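PDB 5E9T: UDP-N-acetylglucosamine--peptide N-acetylglucosaminyltransferase stabilizing protein GtfB, which binds the serine-rich adhesin GspB and works in a complex with the glycosyltransferase GtfA that attaches the first GlcNAc residues to it. Local coordinates for residues D356-Q362 with F380-D386; F371-I377 with A421-Q425. One frame throughout, in Å; residues are numbered along the deposited sequence.

Interaction 1: D356-Q362 with F380-D386; sequences DINHGGQ and FEQTLHD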
loop_
_atom_site.group_PDB
_atom_site.type_symbol
_atom_site.label_atom_id
_atom_site.label_comp_id
_atom_site.label_asym_id
_atom_site.label_seq_id
_atom_site.Cartn_x
_atom_site.Cartn_y
_atom_site.Cartn_z
ATOM N N ASP B 356 -38.570 24.588 11.823
ATOM C CA ASP B 356 -37.641 23.547 11.395
ATOM C C ASP B 356 -37.787 23.531 9.882
ATOM O O ASP B 356 -38.571 22.779 9.305
ATOM C CB ASP B 356 -37.984 22.212 12.043
ATOM C CG ASP B 356 -36.819 21.248 12.056
ATOM O OD1 ASP B 356 -35.667 21.711 11.910
ATOM O OD2 ASP B 356 -37.052 20.033 12.231
ATOM N N ILE B 357 -36.990 24.391 9.256
ATOM C CA ILE B 357 -37.103 24.695 7.836
ATOM C C ILE B 357 -35.875 24.304 7.031
ATOM O O ILE B 357 -35.924 24.351 5.793
ATOM C CB ILE B 357 -37.413 26.192 7.663
ATOM C CG1 ILE B 357 -36.627 26.949 8.734
ATOM C CG2 ILE B 357 -38.888 26.442 7.874
ATOM C CD1 ILE B 357 -36.722 28.442 8.659
ATOM N N ASN B 358 -34.776 23.947 7.689
ATOM C CA ASN B 358 -33.477 23.754 7.065
ATOM C C ASN B 358 -33.383 22.399 6.369
ATOM O O ASN B 358 -34.206 21.500 6.564
ATOM C CB ASN B 358 -32.351 23.917 8.084
ATOM C CG ASN B 358 -32.652 23.245 9.398
ATOM O OD1 ASN B 358 -33.724 22.676 9.586
ATOM N ND2 ASN B 358 -31.700 23.303 10.321
ATOM N N HIS B 359 -32.365 22.280 5.525
ATOM C CA HIS B 359 -32.043 21.064 4.800
ATOM C C HIS B 359 -30.739 20.480 5.326
ATOM O O HIS B 359 -29.916 21.177 5.929
ATOM C CB HIS B 359 -31.924 21.337 3.296
ATOM C CG HIS B 359 -33.231 21.293 2.570
ATOM N ND1 HIS B 359 -33.752 22.376 1.897
ATOM C CD2 HIS B 359 -34.126 20.290 2.415
ATOM C CE1 HIS B 359 -34.909 22.041 1.356
ATOM N NE2 HIS B 359 -35.160 20.780 1.657
ATOM N N GLY B 360 -30.574 19.175 5.125
ATOM C CA GLY B 360 -29.386 18.505 5.616
ATOM C C GLY B 360 -29.559 18.021 7.046
ATOM O O GLY B 360 -30.671 17.775 7.518
ATOM N N GLY B 361 -28.429 17.901 7.749
ATOM C CA GLY B 361 -28.426 17.323 9.074
ATOM C C GLY B 361 -28.670 18.329 10.185
ATOM O O GLY B 361 -28.510 19.537 10.021
ATOM N N GLN B 362 -29.052 17.795 11.342
ATOM C CA GLN B 362 -29.459 18.611 12.475
ATOM C C GLN B 362 -28.260 19.196 13.205
ATOM O O GLN B 362 -27.171 18.617 13.229
ATOM C CB GLN B 362 -30.325 17.789 13.423
ATOM C CG GLN B 362 -30.403 18.292 14.847
ATOM C CD GLN B 362 -31.711 17.917 15.476
ATOM O OE1 GLN B 362 -32.723 17.842 14.793
ATOM N NE2 GLN B 362 -31.703 17.652 16.765
ATOM N N PHE B 380 -42.035 21.850 7.788
ATOM C CA PHE B 380 -42.635 21.091 6.702
ATOM C C PHE B 380 -42.279 19.622 6.882
ATOM O O PHE B 380 -41.591 19.262 7.828
ATOM C CB PHE B 380 -42.154 21.656 5.371
ATOM C CG PHE B 380 -42.329 23.141 5.272
ATOM C CD1 PHE B 380 -41.284 23.969 4.923
ATOM C CD2 PHE B 380 -43.540 23.713 5.569
ATOM C CE1 PHE B 380 -41.468 25.343 4.858
ATOM C CE2 PHE B 380 -43.724 25.073 5.507
ATOM C CZ PHE B 380 -42.688 25.886 5.152
ATOM N N GLU B 381 -42.746 18.755 5.975
ATOM C CA GLU B 381 -42.561 17.327 6.229
ATOM C C GLU B 381 -41.093 16.931 6.191
ATOM O O GLU B 381 -40.695 15.995 6.895
ATOM C CB GLU B 381 -43.357 16.461 5.255
ATOM C CG GLU B 381 -43.152 14.961 5.506
ATOM C CD GLU B 381 -44.002 14.424 6.651
ATOM O OE1 GLU B 381 -45.205 14.745 6.702
ATOM O OE2 GLU B 381 -43.466 13.692 7.508
ATOM N N GLN B 382 -40.245 17.663 5.474
ATOM C CA GLN B 382 -38.832 17.376 5.653
ATOM C C GLN B 382 -38.449 18.217 6.857
ATOM O O GLN B 382 -38.104 19.399 6.747
ATOM C CB GLN B 382 -37.998 17.685 4.410
ATOM C CG GLN B 382 -36.493 17.616 4.697
ATOM C CD GLN B 382 -35.674 16.991 3.588
ATOM O OE1 GLN B 382 -36.004 15.922 3.074
ATOM N NE2 GLN B 382 -34.564 17.625 3.250
ATOM N N THR B 383 -38.468 17.556 8.008
ATOM C CA THR B 383 -38.017 18.089 9.275
ATOM C C THR B 383 -36.749 17.350 9.626
ATOM O O THR B 383 -36.620 16.153 9.355
ATOM C CB THR B 383 -38.996 17.852 10.434
ATOM O OG1 THR B 383 -38.932 16.476 10.825
ATOM C CG2 THR B 383 -40.398 18.156 10.077
ATOM N N LEU B 384 -35.835 18.046 10.257
ATOM C CA LEU B 384 -34.786 17.344 10.958
ATOM C C LEU B 384 -35.417 16.770 12.219
ATOM O O LEU B 384 -36.067 17.494 12.981
ATOM C CB LEU B 384 -33.624 18.296 11.242
ATOM C CG LEU B 384 -32.911 18.784 9.958
ATOM C CD1 LEU B 384 -33.760 19.603 8.991
ATOM C CD2 LEU B 384 -31.735 19.624 10.305
ATOM N N HIS B 385 -35.316 15.453 12.385
ATOM C CA HIS B 385 -35.882 14.772 13.548
ATOM C C HIS B 385 -35.197 15.382 14.765
ATOM O O HIS B 385 -34.048 15.772 14.656
ATOM C CB HIS B 385 -35.659 13.259 13.458
ATOM C CG HIS B 385 -35.851 12.702 12.082
ATOM N ND1 HIS B 385 -37.094 12.437 11.548
ATOM C CD2 HIS B 385 -34.953 12.361 11.127
ATOM C CE1 HIS B 385 -36.953 11.957 10.325
ATOM N NE2 HIS B 385 -35.663 11.900 10.046
ATOM N N ASP B 386 -35.842 15.432 15.930
ATOM C CA ASP B 386 -36.963 14.579 16.288
ATOM C C ASP B 386 -38.334 15.026 15.809
ATOM O O ASP B 386 -38.671 16.209 15.826
ATOM C CB ASP B 386 -36.995 14.426 17.807
ATOM C CG ASP B 386 -35.641 14.061 18.380
ATOM O OD1 ASP B 386 -34.633 14.650 17.938
ATOM O OD2 ASP B 386 -35.584 13.177 19.261
#
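The backbone of Asp-356 pairs with Leu-378 of the neighbouring strand. Its carboxylate reaches into the bend of 380-386, with OD2 3.4 Å from CB of Thr-383. Ile-357 then meets the ring of Phe-380, CG2 to CE1 at 4.1 Å. This is apolar packing. From Asn-358 on, the chain curls around Leu-384. Asn-358 O and OD1 each lie 3.1 Å from Leu-384 CD1. His-359 ND1 is hydrogen-bonded to Gln-296 O. Gly-360 has a positive phi and turns the loop, bringing its O to 3.5 Å from Leu-384 CG. Gly-361 O comes within 3.2 Å of Leu-384 CD2 and also accepts a hydrogen bond from His-293. Gln-362 closes the ring, its CA 3.3 Å from Leu-384 CD2. Leu-384 is thus the plug of the loop, held largely by backbone and polar atoms. No clear hydrogen bond joins the two segments. They are the loops that follow neighbouring parallel strands, one at the start of a beta-alpha-beta crossover and one just beyond it. Such loops, at the C-terminal strand ends of a Rossmann-like domain, are consistent with a GT-B-type architecture, in which they face the interdomain cleft.

Interaction 2: F371-I377 with A421-Q425; sequences FENNLLI and ALQAQ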
loop_
_atom_site.group_PDB
_atom_site.type_symbol
_atom_site.label_atom_id
_atom_site.label_comp_id
_atom_site.label_asym_id
_atom_site.label_seq_id
_atom_site.Cartn_x
_atom_site.Cartn_y
_atom_site.Cartn_z
ATOM N N PHE B 371 -37.564 22.638 22.354
ATOM C CA PHE B 371 -38.630 22.084 23.186
ATOM C C PHE B 371 -38.363 22.326 24.667
ATOM O O PHE B 371 -39.279 22.673 25.421
ATOM C CB PHE B 371 -38.778 20.588 22.898
ATOM C CG PHE B 371 -39.864 19.915 23.690
ATOM C CD1 PHE B 371 -39.590 19.342 24.923
ATOM C CD2 PHE B 371 -41.154 19.838 23.194
ATOM C CE1 PHE B 371 -40.585 18.718 25.650
ATOM C CE2 PHE B 371 -42.153 19.214 23.916
ATOM C CZ PHE B 371 -41.867 18.654 25.146
ATOM N N GLU B 372 -37.112 22.152 25.102
ATOM C CA GLU B 372 -36.781 22.378 26.504
ATOM C C GLU B 372 -36.933 23.844 26.890
ATOM O O GLU B 372 -37.154 24.155 28.066
ATOM C CB GLU B 372 -35.356 21.906 26.796
ATOM C CG GLU B 372 -35.097 20.442 26.482
ATOM C CD GLU B 372 -33.812 19.939 27.109
ATOM O OE1 GLU B 372 -33.158 20.722 27.831
ATOM O OE2 GLU B 372 -33.455 18.761 26.883
ATOM N N ASN B 373 -36.796 24.752 25.927
ATOM C CA ASN B 373 -36.927 26.182 26.161
ATOM C C ASN B 373 -38.320 26.715 25.839
ATOM O O ASN B 373 -38.517 27.935 25.826
ATOM C CB ASN B 373 -35.863 26.942 25.372
ATOM C CG ASN B 373 -34.593 27.152 26.170
ATOM O OD1 ASN B 373 -34.287 28.271 26.586
ATOM N ND2 ASN B 373 -33.853 26.074 26.401
ATOM N N ASN B 374 -39.274 25.832 25.538
ATOM C CA ASN B 374 -40.670 26.193 25.290
ATOM C C ASN B 374 -40.837 27.073 24.060
ATOM O O ASN B 374 -41.814 27.821 23.956
ATOM C CB ASN B 374 -41.299 26.877 26.511
ATOM C CG ASN B 374 -42.191 25.946 27.308
ATOM O OD1 ASN B 374 -43.035 25.245 26.748
ATOM N ND2 ASN B 374 -42.010 25.935 28.624
ATOM N N LEU B 375 -39.899 27.002 23.122
ATOM C CA LEU B 375 -40.125 27.576 21.804
ATOM C C LEU B 375 -41.123 26.716 21.041
ATOM O O LEU B 375 -41.037 25.483 21.057
ATOM C CB LEU B 375 -38.814 27.666 21.021
ATOM C CG LEU B 375 -37.823 28.792 21.309
ATOM C CD1 LEU B 375 -37.205 28.651 22.683
ATOM C CD2 LEU B 375 -36.738 28.818 20.247
ATOM N N LEU B 376 -42.077 27.366 20.373
ATOM C CA LEU B 376 -43.028 26.631 19.549
ATOM C C LEU B 376 -42.374 26.261 18.228
ATOM O O LEU B 376 -41.949 27.139 17.468
ATOM C CB LEU B 376 -44.301 27.426 19.281
ATOM C CG LEU B 376 -45.076 26.666 18.204
ATOM C CD1 LEU B 376 -45.623 25.323 18.728
ATOM C CD2 LEU B 376 -46.193 27.507 17.611
ATOM N N ILE B 377 -42.331 24.969 17.943
ATOM C CA ILE B 377 -41.672 24.439 16.758
ATOM C C ILE B 377 -42.701 24.166 15.668
ATOM O O ILE B 377 -43.758 23.579 15.935
ATOM C CB ILE B 377 -40.903 23.154 17.113
ATOM C CG1 ILE B 377 -40.136 23.345 18.424
ATOM C CG2 ILE B 377 -39.985 22.756 15.965
ATOM C CD1 ILE B 377 -39.650 22.054 19.018
ATOM N N ALA B 421 -51.242 26.236 21.502
ATOM C CA ALA B 421 -50.271 25.602 20.610
ATOM C C ALA B 421 -49.197 24.833 21.374
ATOM O O ALA B 421 -48.734 23.784 20.911
ATOM C CB ALA B 421 -49.626 26.658 19.711
ATOM N N LEU B 422 -48.771 25.338 22.534
ATOM C CA LEU B 422 -47.691 24.663 23.248
ATOM C C LEU B 422 -48.195 23.539 24.134
ATOM O O LEU B 422 -47.379 22.793 24.688
ATOM C CB LEU B 422 -46.859 25.645 24.080
ATOM C CG LEU B 422 -46.300 26.829 23.303
ATOM C CD1 LEU B 422 -45.056 27.416 23.952
ATOM C CD2 LEU B 422 -46.001 26.391 21.910
ATOM N N GLN B 423 -49.507 23.413 24.295
ATOM C CA GLN B 423 -50.072 22.162 24.762
ATOM C C GLN B 423 -50.315 21.194 23.620
ATOM O O GLN B 423 -50.489 19.998 23.862
ATOM C CB GLN B 423 -51.373 22.417 25.526
ATOM C CG GLN B 423 -51.195 23.307 26.746
ATOM C CD GLN B 423 -50.118 22.811 27.700
ATOM O OE1 GLN B 423 -49.780 21.625 27.724
ATOM N NE2 GLN B 423 -49.564 23.726 28.487
ATOM N N ALA B 424 -50.309 21.687 22.385
ATOM C CA ALA B 424 -50.386 20.803 21.232
ATOM C C ALA B 424 -49.088 20.025 21.058
ATOM O O ALA B 424 -49.098 18.791 20.970
ATOM C CB ALA B 424 -50.705 21.623 19.988
ATOM N N GLN B 425 -47.956 20.733 21.012
ATOM C CA GLN B 425 -46.664 20.056 21.021
ATOM C C GLN B 425 -46.337 19.521 22.408
ATOM O O GLN B 425 -45.566 18.562 22.536
ATOM C CB GLN B 425 -45.567 21.005 20.533
ATOM C CG GLN B 425 -44.838 21.749 21.643
ATOM C CD GLN B 425 -43.721 22.632 21.123
ATOM O OE1 GLN B 425 -43.649 22.926 19.930
ATOM N NE2 GLN B 425 -42.835 23.053 22.019
#
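Gln-425 lies across Leu-376, with its OE1 3.3 Å from Leu-376 CD1. The amide continues past this side chain to the backbone of the strand start. Gln-425 NE2 donates to Leu-375 O at 3.2 Å, and Ile-377 N donates to Gln-425 OE1 at 3.1 Å. Leu-376 itself pairs its backbone with Asp-352 and Tyr-354, so the glutamine takes the other side of the strand. Leu-422, one turn earlier on helix 415-428, packs CD2 at 3.3 Å from Leu-376 CB. Ala-421 CB adds a looser touch, 4.1 Å from Leu-376 CD2. Asn-374 O lies 3.3 Å from Leu-422 CD1; Asn-374 is the C-prime residue of the Schellman motif that ends helix 366-372. The Phe-371 ring turns its edge to Gln-425 O, with CE2 3.7 Å away, and stacks on Tyr-389. The chemistry is mixed: leucine packing presses helix to strand, while one buried amide satisfies two backbone groups much as an adjacent strand would.

In the fold
Strand 353-356 runs into segment 356-362, and the chain then enters helix 366-372. Segment 371-377 covers the end of that helix and the start of strand 376-379. Segment 380-386 follows that strand, and interaction 1 closes here, bridging 17 residues. Segment 421-425 comes later on helix 415-428, and interaction 2 closes a longer loop of 43 residues. The two closures cross, because 371-377 lies within the first loop and 421-425 outside it. Their centres are 16 Å apart. Interaction 1 joins the loops beyond the C-terminal ends of the two parallel strands. Interaction 2 sets helix 415-428 against the N-terminal end of strand 376-379.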